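Local coordinates for protein Alpha/beta hydrolase (PDB 3BDV) that probably acts as a serine hydrolase of unknown substrate, with the alpha/beta-hydrolase fold, and binds calcium ions in the crystal, at residues 104-109 with 134-139; 79-84 with 161-166; 91-96 with 118-123. All blocks are in the same frame, centred on the assembly; numbering follows the deposited sequence.

Contact 1: 104-109 with 134-139; sequences LVAPAE and HNDPLM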
loop_
_atom_site.group_PDB
_atom_site.type_symbol
_atom_site.label_atom_id
_atom_site.label_comp_id
_atom_site.label_asym_id
_atom_site.label_seq_id
_atom_site.Cartn_x
_atom_site.Cartn_y
_atom_site.Cartn_z
ATOM N N LEU A 104 -2.985 -0.538 -2.411
ATOM C CA LEU A 104 -2.561 -1.954 -2.413
ATOM C C LEU A 104 -1.746 -2.186 -3.680
ATOM O O LEU A 104 -2.256 -2.263 -4.778
ATOM C CB LEU A 104 -3.747 -2.913 -2.362
ATOM C CG LEU A 104 -4.703 -2.642 -1.218
ATOM C CD1 LEU A 104 -5.966 -3.565 -1.145
ATOM C CD2 LEU A 104 -3.928 -2.680 0.110
ATOM N N VAL A 105 -0.443 -2.331 -3.499
ATOM C CA VAL A 105 0.432 -2.445 -4.643
ATOM C C VAL A 105 0.918 -3.883 -4.731
ATOM O O VAL A 105 1.581 -4.367 -3.816
ATOM C CB VAL A 105 1.655 -1.514 -4.506
ATOM C CG1 VAL A 105 2.609 -1.711 -5.761
ATOM C CG2 VAL A 105 1.200 -0.043 -4.311
ATOM N N ALA A 106 0.560 -4.561 -5.813
ATOM C CA ALA A 106 0.913 -5.992 -5.986
ATOM C C ALA A 106 0.474 -6.810 -4.757
ATOM O O ALA A 106 1.261 -7.550 -4.158
ATOM C CB ALA A 106 2.422 -6.194 -6.287
ATOM N N PRO A 107 -0.813 -6.717 -4.396
ATOM C CA PRO A 107 -1.286 -7.576 -3.319
ATOM C C PRO A 107 -1.056 -9.022 -3.729
ATOM O O PRO A 107 -1.236 -9.369 -4.897
ATOM C CB PRO A 107 -2.775 -7.261 -3.246
ATOM C CG PRO A 107 -3.125 -6.870 -4.506
ATOM C CD PRO A 107 -1.951 -6.074 -5.069
ATOM N N ALA A 108 -0.641 -9.858 -2.782
ATOM C CA ALA A 108 -0.449 -11.256 -3.082
ATOM C C ALA A 108 -1.805 -12.007 -3.016
ATOM O O ALA A 108 -2.662 -11.648 -2.234
ATOM C CB ALA A 108 0.580 -11.851 -2.109
ATOM N N GLU A 109 -1.933 -13.076 -3.787
ATOM C CA GLU A 109 -3.022 -14.020 -3.623
ATOM C C GLU A 109 -2.929 -14.595 -2.209
ATOM O O GLU A 109 -1.893 -15.131 -1.808
ATOM C CB GLU A 109 -2.888 -15.122 -4.701
ATOM C CG GLU A 109 -3.980 -16.137 -4.717
ATOM C CD GLU A 109 -5.296 -15.582 -5.215
ATOM O OE1 GLU A 109 -5.375 -15.206 -6.403
ATOM O OE2 GLU A 109 -6.252 -15.543 -4.426
ATOM N N HIS A 134 0.966 -7.869 -14.812
ATOM C CA HIS A 134 0.615 -9.068 -15.552
ATOM C C HIS A 134 1.613 -10.211 -15.396
ATOM O O HIS A 134 1.351 -11.286 -15.905
ATOM C CB HIS A 134 0.478 -8.787 -17.043
ATOM C CG HIS A 134 -0.784 -8.101 -17.388
ATOM N ND1 HIS A 134 -1.859 -8.771 -17.932
ATOM C CD2 HIS A 134 -1.183 -6.825 -17.177
ATOM C CE1 HIS A 134 -2.853 -7.909 -18.091
ATOM N NE2 HIS A 134 -2.455 -6.718 -17.684
ATOM N N ASN A 135 2.775 -9.949 -14.803
ATOM C CA ASN A 135 3.800 -10.992 -14.519
ATOM C C ASN A 135 4.368 -10.949 -13.098
ATOM O O ASN A 135 5.575 -11.056 -12.855
ATOM C CB ASN A 135 4.890 -11.024 -15.570
ATOM C CG ASN A 135 5.769 -9.795 -15.565
ATOM O OD1 ASN A 135 5.382 -8.725 -15.066
ATOM N ND2 ASN A 135 6.958 -9.930 -16.168
ATOM N N ASP A 136 3.444 -10.873 -12.162
ATOM C CA ASP A 136 3.750 -10.905 -10.742
ATOM C C ASP A 136 3.625 -12.353 -10.306
ATOM O O ASP A 136 2.538 -12.899 -10.363
ATOM C CB ASP A 136 2.718 -10.068 -9.993
ATOM C CG ASP A 136 2.945 -10.053 -8.517
ATOM O OD1 ASP A 136 3.819 -10.803 -8.033
ATOM O OD2 ASP A 136 2.250 -9.278 -7.830
ATOM N N PRO A 137 4.703 -12.959 -9.819
ATOM C CA PRO A 137 4.577 -14.379 -9.429
ATOM C C PRO A 137 3.545 -14.691 -8.366
ATOM O O PRO A 137 3.091 -15.837 -8.289
ATOM C CB PRO A 137 5.992 -14.717 -8.949
ATOM C CG PRO A 137 6.854 -13.850 -9.816
ATOM C CD PRO A 137 6.126 -12.538 -9.781
ATOM N N LEU A 138 3.194 -13.716 -7.548
ATOM C CA LEU A 138 2.316 -14.002 -6.415
ATOM C C LEU A 138 0.868 -13.660 -6.678
ATOM O O LEU A 138 0.040 -13.999 -5.856
ATOM C CB LEU A 138 2.807 -13.296 -5.139
ATOM C CG LEU A 138 4.212 -13.702 -4.712
ATOM C CD1 LEU A 138 4.567 -13.217 -3.328
ATOM C CD2 LEU A 138 4.359 -15.239 -4.902
HETATM N N MSE A 139 0.540 -13.054 -7.819
HETATM C CA MSE A 139 -0.842 -12.704 -8.127
HETATM C C MSE A 139 -1.077 -12.578 -9.620
HETATM O O MSE A 139 -0.451 -11.757 -10.276
HETATM C CB MSE A 139 -1.234 -11.401 -7.391
HETATM C CG MSE A 139 -2.653 -10.905 -7.636
HETATM SE SE MSE A 139 -4.036 -11.871 -6.760
HETATM C CE MSE A 139 -4.223 -10.802 -5.109
HETATM O O HOH W 1 2.139 -10.013 -5.259
#

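Contact 2: 79-84 with 161-166; sequences IGHSFG and AGHINA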
loop_
_atom_site.group_PDB
_atom_site.type_symbol
_atom_site.label_atom_id
_atom_site.label_comp_id
_atom_site.label_asym_id
_atom_site.label_seq_id
_atom_site.Cartn_x
_atom_site.Cartn_y
_atom_site.Cartn_z
ATOM N N ILE A 79 -0.099 2.269 2.713
ATOM C CA ILE A 79 0.462 2.041 1.344
ATOM C C ILE A 79 1.219 0.708 1.474
ATOM O O ILE A 79 2.340 0.613 2.033
ATOM C CB ILE A 79 1.373 3.176 0.883
ATOM C CG1 ILE A 79 0.667 4.535 0.840
ATOM C CG2 ILE A 79 2.020 2.828 -0.478
ATOM C CD1 ILE A 79 1.577 5.741 0.609
ATOM N N GLY A 80 0.567 -0.352 1.003
ATOM C CA GLY A 80 1.066 -1.698 1.175
ATOM C C GLY A 80 1.687 -2.349 -0.057
ATOM O O GLY A 80 1.248 -2.095 -1.157
ATOM N N HIS A 81 2.634 -3.254 0.151
ATOM C CA HIS A 81 3.176 -4.060 -0.939
ATOM C C HIS A 81 3.021 -5.539 -0.615
ATOM O O HIS A 81 3.458 -5.982 0.444
ATOM C CB HIS A 81 4.674 -3.745 -1.170
ATOM C CG HIS A 81 5.311 -4.531 -2.283
ATOM N ND1 HIS A 81 6.456 -5.279 -2.120
ATOM C CD2 HIS A 81 4.933 -4.705 -3.572
ATOM C CE1 HIS A 81 6.764 -5.864 -3.263
ATOM N NE2 HIS A 81 5.865 -5.515 -4.172
ATOM N N SER A 82 2.436 -6.309 -1.532
ATOM C CA SER A 82 2.430 -7.780 -1.418
ATOM C C SER A 82 1.772 -8.279 -0.103
ATOM O O SER A 82 0.610 -7.967 0.170
ATOM C CB SER A 82 3.846 -8.316 -1.634
ATOM O OG SER A 82 3.799 -9.710 -1.979
ATOM N N PHE A 83 2.505 -9.009 0.749
ATOM C CA PHE A 83 1.953 -9.381 2.027
ATOM C C PHE A 83 1.516 -8.174 2.862
ATOM O O PHE A 83 0.514 -8.234 3.575
ATOM C CB PHE A 83 2.927 -10.267 2.809
ATOM C CG PHE A 83 2.301 -10.931 4.004
ATOM C CD1 PHE A 83 1.526 -12.069 3.851
ATOM C CD2 PHE A 83 2.581 -10.502 5.276
ATOM C CE1 PHE A 83 0.960 -12.724 4.985
ATOM C CE2 PHE A 83 2.029 -11.128 6.385
ATOM C CZ PHE A 83 1.234 -12.254 6.236
ATOM N N GLY A 84 2.282 -7.095 2.790
ATOM C CA GLY A 84 1.905 -5.846 3.438
ATOM C C GLY A 84 0.555 -5.332 2.982
ATOM O O GLY A 84 -0.199 -4.797 3.791
ATOM N N ALA A 161 5.094 -5.582 -14.940
ATOM C CA ALA A 161 5.900 -4.879 -13.985
ATOM C C ALA A 161 6.505 -5.822 -12.952
ATOM O O ALA A 161 6.818 -5.410 -11.802
ATOM C CB ALA A 161 5.077 -3.790 -13.289
ATOM N N GLY A 162 6.658 -7.080 -13.336
ATOM C CA GLY A 162 7.105 -8.078 -12.353
ATOM C C GLY A 162 6.296 -8.039 -11.051
ATOM O O GLY A 162 5.053 -7.900 -11.057
ATOM N N HIS A 163 7.010 -8.118 -9.929
ATOM C CA HIS A 163 6.445 -8.056 -8.581
ATOM C C HIS A 163 6.393 -6.624 -8.007
ATOM O O HIS A 163 6.003 -6.433 -6.860
ATOM C CB HIS A 163 7.224 -9.018 -7.668
ATOM C CG HIS A 163 6.684 -9.185 -6.295
ATOM N ND1 HIS A 163 5.382 -9.570 -6.035
ATOM C CD2 HIS A 163 7.279 -9.023 -5.089
ATOM C CE1 HIS A 163 5.216 -9.669 -4.725
ATOM N NE2 HIS A 163 6.346 -9.327 -4.124
ATOM N N ILE A 164 6.690 -5.644 -8.853
ATOM C CA ILE A 164 6.655 -4.208 -8.548
ATOM C C ILE A 164 7.606 -3.964 -7.366
ATOM O O ILE A 164 7.214 -3.584 -6.281
ATOM C CB ILE A 164 5.190 -3.633 -8.298
ATOM C CG1 ILE A 164 4.169 -4.166 -9.314
ATOM C CG2 ILE A 164 5.212 -2.069 -8.398
ATOM C CD1 ILE A 164 2.776 -3.574 -9.171
ATOM N N ASN A 165 8.866 -4.266 -7.604
ATOM C CA ASN A 165 9.906 -4.177 -6.605
ATOM C C ASN A 165 11.166 -3.639 -7.339
ATOM O O ASN A 165 11.088 -3.303 -8.518
ATOM C CB ASN A 165 10.143 -5.515 -5.947
ATOM C CG ASN A 165 10.551 -6.631 -6.925
ATOM O OD1 ASN A 165 10.744 -6.396 -8.127
ATOM N ND2 ASN A 165 10.675 -7.866 -6.390
ATOM N N ALA A 166 12.275 -3.517 -6.614
ATOM C CA ALA A 166 13.491 -2.917 -7.155
ATOM C C ALA A 166 13.973 -3.664 -8.361
ATOM O O ALA A 166 14.415 -3.052 -9.323
ATOM C CB ALA A 166 14.574 -2.902 -6.102
#

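Contact 3: 91-96 with 118-123; sequences VVQQGQ and RIQASP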
loop_
_atom_site.group_PDB
_atom_site.type_symbol
_atom_site.label_atom_id
_atom_site.label_comp_id
_atom_site.label_asym_id
_atom_site.label_seq_id
_atom_site.Cartn_x
_atom_site.Cartn_y
_atom_site.Cartn_z
ATOM N N VAL A 91 -6.574 -5.396 8.191
ATOM C CA VAL A 91 -6.797 -4.436 9.285
ATOM C C VAL A 91 -8.048 -3.595 9.042
ATOM O O VAL A 91 -8.843 -3.411 9.946
ATOM C CB VAL A 91 -5.580 -3.535 9.499
ATOM C CG1 VAL A 91 -5.946 -2.283 10.279
ATOM C CG2 VAL A 91 -4.515 -4.321 10.197
ATOM N N VAL A 92 -8.244 -3.132 7.823
ATOM C CA VAL A 92 -9.459 -2.388 7.447
ATOM C C VAL A 92 -10.700 -3.276 7.606
ATOM O O VAL A 92 -11.713 -2.856 8.214
ATOM C CB VAL A 92 -9.361 -1.836 5.997
ATOM C CG1 VAL A 92 -10.723 -1.257 5.568
ATOM C CG2 VAL A 92 -8.276 -0.760 5.916
ATOM N N GLN A 93 -10.595 -4.520 7.157
ATOM C CA GLN A 93 -11.710 -5.465 7.239
ATOM C C GLN A 93 -12.102 -5.822 8.668
ATOM O O GLN A 93 -13.257 -6.133 8.937
ATOM C CB GLN A 93 -11.434 -6.738 6.421
ATOM C CG GLN A 93 -11.472 -6.491 4.897
ATOM C CD GLN A 93 -11.306 -7.739 4.071
ATOM O OE1 GLN A 93 -10.634 -8.700 4.497
ATOM N NE2 GLN A 93 -11.885 -7.723 2.845
ATOM N N GLN A 94 -11.152 -5.764 9.588
ATOM C CA GLN A 94 -11.433 -6.083 10.978
ATOM C C GLN A 94 -11.933 -4.866 11.718
ATOM O O GLN A 94 -12.261 -4.967 12.900
ATOM C CB GLN A 94 -10.188 -6.677 11.638
ATOM C CG GLN A 94 -9.706 -7.950 10.975
ATOM C CD GLN A 94 -10.793 -8.984 10.853
ATOM O OE1 GLN A 94 -11.026 -9.570 9.784
ATOM N NE2 GLN A 94 -11.479 -9.207 11.940
ATOM N N GLY A 95 -12.031 -3.720 11.038
ATOM C CA GLY A 95 -12.751 -2.536 11.587
ATOM C C GLY A 95 -11.928 -1.439 12.247
ATOM O O GLY A 95 -12.479 -0.572 12.940
ATOM N N GLN A 96 -10.618 -1.474 12.052
ATOM C CA GLN A 96 -9.680 -0.434 12.500
ATOM C C GLN A 96 -10.089 0.989 12.100
ATOM O O GLN A 96 -10.325 1.266 10.921
ATOM C CB GLN A 96 -8.317 -0.705 11.852
ATOM C CG GLN A 96 -7.245 0.256 12.269
ATOM C CD GLN A 96 -6.960 0.135 13.740
ATOM O OE1 GLN A 96 -7.006 1.116 14.474
ATOM N NE2 GLN A 96 -6.701 -1.088 14.185
ATOM N N ARG A 118 -8.352 -15.747 6.032
ATOM C CA ARG A 118 -8.384 -14.495 6.764
ATOM C C ARG A 118 -8.601 -13.261 5.940
ATOM O O ARG A 118 -8.839 -12.186 6.473
ATOM C CB ARG A 118 -7.114 -14.409 7.570
ATOM C CG ARG A 118 -7.159 -15.598 8.564
ATOM C CD ARG A 118 -6.194 -15.538 9.596
ATOM N NE ARG A 118 -6.467 -14.468 10.535
ATOM C CZ ARG A 118 -5.577 -14.057 11.413
ATOM N NH1 ARG A 118 -4.372 -14.603 11.428
ATOM N NH2 ARG A 118 -5.860 -13.081 12.235
ATOM N N ILE A 119 -8.521 -13.376 4.626
ATOM C CA ILE A 119 -8.747 -12.224 3.804
ATOM C C ILE A 119 -10.100 -12.417 3.135
ATOM O O ILE A 119 -10.297 -13.426 2.433
ATOM C CB ILE A 119 -7.633 -12.119 2.732
ATOM C CG1 ILE A 119 -6.258 -11.951 3.412
ATOM C CG2 ILE A 119 -7.969 -11.014 1.700
ATOM C CD1 ILE A 119 -6.126 -10.723 4.330
ATOM N N GLN A 120 -11.036 -11.485 3.355
ATOM C CA GLN A 120 -12.395 -11.630 2.840
ATOM C C GLN A 120 -12.528 -11.006 1.454
ATOM O O GLN A 120 -11.886 -9.992 1.146
ATOM C CB GLN A 120 -13.391 -10.962 3.775
ATOM C CG GLN A 120 -13.273 -11.404 5.231
ATOM C CD GLN A 120 -14.144 -10.564 6.147
ATOM O OE1 GLN A 120 -15.275 -10.208 5.788
ATOM N NE2 GLN A 120 -13.628 -10.244 7.334
ATOM N N ALA A 121 -13.357 -11.645 0.620
ATOM C CA ALA A 121 -13.729 -11.157 -0.689
ATOM C C ALA A 121 -14.991 -10.318 -0.509
ATOM O O ALA A 121 -16.093 -10.695 -0.882
ATOM C CB ALA A 121 -13.950 -12.280 -1.615
ATOM N N SER A 122 -14.788 -9.167 0.106
ATOM C CA SER A 122 -15.869 -8.245 0.411
ATOM C C SER A 122 -15.331 -6.816 0.469
ATOM O O SER A 122 -14.120 -6.589 0.674
ATOM C CB SER A 122 -16.590 -8.662 1.701
ATOM O OG SER A 122 -15.696 -8.857 2.767
ATOM N N PRO A 123 -16.220 -5.844 0.263
ATOM C CA PRO A 123 -15.794 -4.468 0.172
ATOM C C PRO A 123 -15.054 -3.945 1.357
ATOM O O PRO A 123 -15.438 -4.197 2.513
ATOM C CB PRO A 123 -17.099 -3.705 -0.011
ATOM C CG PRO A 123 -18.011 -4.665 -0.570
ATOM C CD PRO A 123 -17.672 -5.954 0.090
HETATM O O HOH W 2 -10.280 -9.843 6.834
#

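Contact 1: 104-109 with 134-139
Asp136 OD1 is gripped by two N-H groups, the backbone amide of Leu138 and ring atom ND1 of His163, which lies outside the two segments. The bond to His163, made from the loop after strand 128-132, is consistent with Asp136 being the acid of a Ser-His-Asp triad. Leu138 N reaches OD1 over 3.0 Å in a nearly straight bond (169°), from well above the carboxylate plane; this closes an Asx turn at the start of a type I beta turn running from Asp136 to Met139. The second oxygen, OD2, sits 2.7 Å from a water that also hydrogen-bonds Ala106 O, so a single water ties the carboxylate to the other segment. Farther along, Glu109 N donates to Leu138 O at 3.0 Å (167°). Met139, a selenomethionine, has CG anti to its backbone N (chi1 179°) and then bends twice, so that it curls round Pro107 O: CB lies 3.2 Å and CE 3.3 Å from that oxygen. Its SE rests 3.6 Å from Glu109 OE1, the two chains crossing at about a right angle. The Glu109 carboxylate is held by a salt bridge to Arg143 and a hydrogen bond from Trp147. Segment 104-109 runs out of strand 99-105, adjacent and parallel to 128-132. Pro107 and Ala108 lean on Ala85 and Leu86 of helix 83-93, while Met139 packs on Ala144 and Trp147 of helix 141-151.

Contact 2: 79-84 with 161-166
CG of His81, OG of Ser82 and CG of His163 all stand anti to their own backbone N, and for Ser82 (chi1 -160°) this carries the hydroxyl to the rim of the His163 ring. The arrangement fits the nucleophile elbow of an alpha/beta hydrolase: the sequence Gly80-His81-Ser82-Phe83-Gly84 turns sharply from strand 76-81 into helix 83-93, with Ser82, the presumed nucleophile, at positive phi on the N-cap position. Gly80 and Gly84 carry no side chain where strand end and helix start come close together. His163 would then be the general base of the probable triad, its ND1 side fixed by Asp136, whose negative charge would be expected to favour a protonated imidazole. Ser82 OG lies in the plane of the His163 ring, 3.1 Å from CE1 and 3.4 Å from NE2. The His81 ring meets that imidazole obliquely, their planes 53° apart and their centroids 4.7 Å apart, with His81 NE2 over one face of His163 toward its rim. Ser82 CB sits 4.0 Å above the centre of the His81 ring. The His163 backbone is shaped by a type II' beta turn from Ala161 to Ile164, with Gly162 at positive phi and Ile164 N bonded to Ala161 O. Ile164 O, close to His81 NE2 but badly angled for it, accepts from Trp34 instead. The one hydrogen bond between the segments is nearly ideal: His81 NE2 donates within its ring plane to His163 O, 2.8 Å away at 174° and almost along the C=O axis.

Contact 3: 91-96 with 118-123
A side-chain amide that bonds to both the N and the O of one backbone residue dominates this contact, which lies where helix 83-93 of the alpha/beta-hydrolase fold ends in a Schellman motif at Gly95. That motif rests on Gly95 N bonding to Val92 O and a weaker bond from Gln96 N to Val91 O. Gln93 has CG anti to its carbonyl carbon and an extended chain beyond (chi2 -176°), which brings the O/N edge of its amide up to the backbone N and O of Gln120. OE1 accepts from Gln120 N at 3.0 Å, in the carbonyl plane and on a lone pair. Gln93 NE2 donates to Gln120 O over 2.8 Å in a straight bond (171°). The two bonds together fix the rotation of the amide. Gln93 NE2 also makes a weak bond to Ser122 O. Gln120 O is heavily used: Trp151 NE1 donates to it from helix 141-151, and Ser122 N does so weakly across an inverse gamma turn centred on Ala121. Water adds a second kind of link, one molecule lying 2.6 Å from Gln93 OE1 and 2.8 Å from Arg118 O. Arg118 O also takes a bond from His90 ND1, whereas the guanidinium turns to Asp59 in a salt bridge. In van der Waals contact, the side chains of Gln93 and Gln120 run past one another in opposite directions, with Gln120 CB 3.6 Å from Gln93 OE1.

Overall arrangement
Contacts 1 and 2 are buried and adjoin, their centres about 7 Å apart, and each includes the C-terminal end of one of two neighbouring strands, 99-105 and 76-81. The Asp136-His163 bond joins them into one probable Asp-His-Ser relay. Contact 3 lies at the surface, with its centre about 18 and 20 Å from those of contacts 1 and 2, yet it shares helix 83-93 with contact 2: one end of that helix starts at the elbow, the other meets loop 118-123. Contact 1 combines a charged carboxylate with a backbone bond, a bridging water and selenomethionine packing, contact 2 pairs imidazoles beside a hydroxyl, and contact 3 joins its segments through neutral amides, again with water.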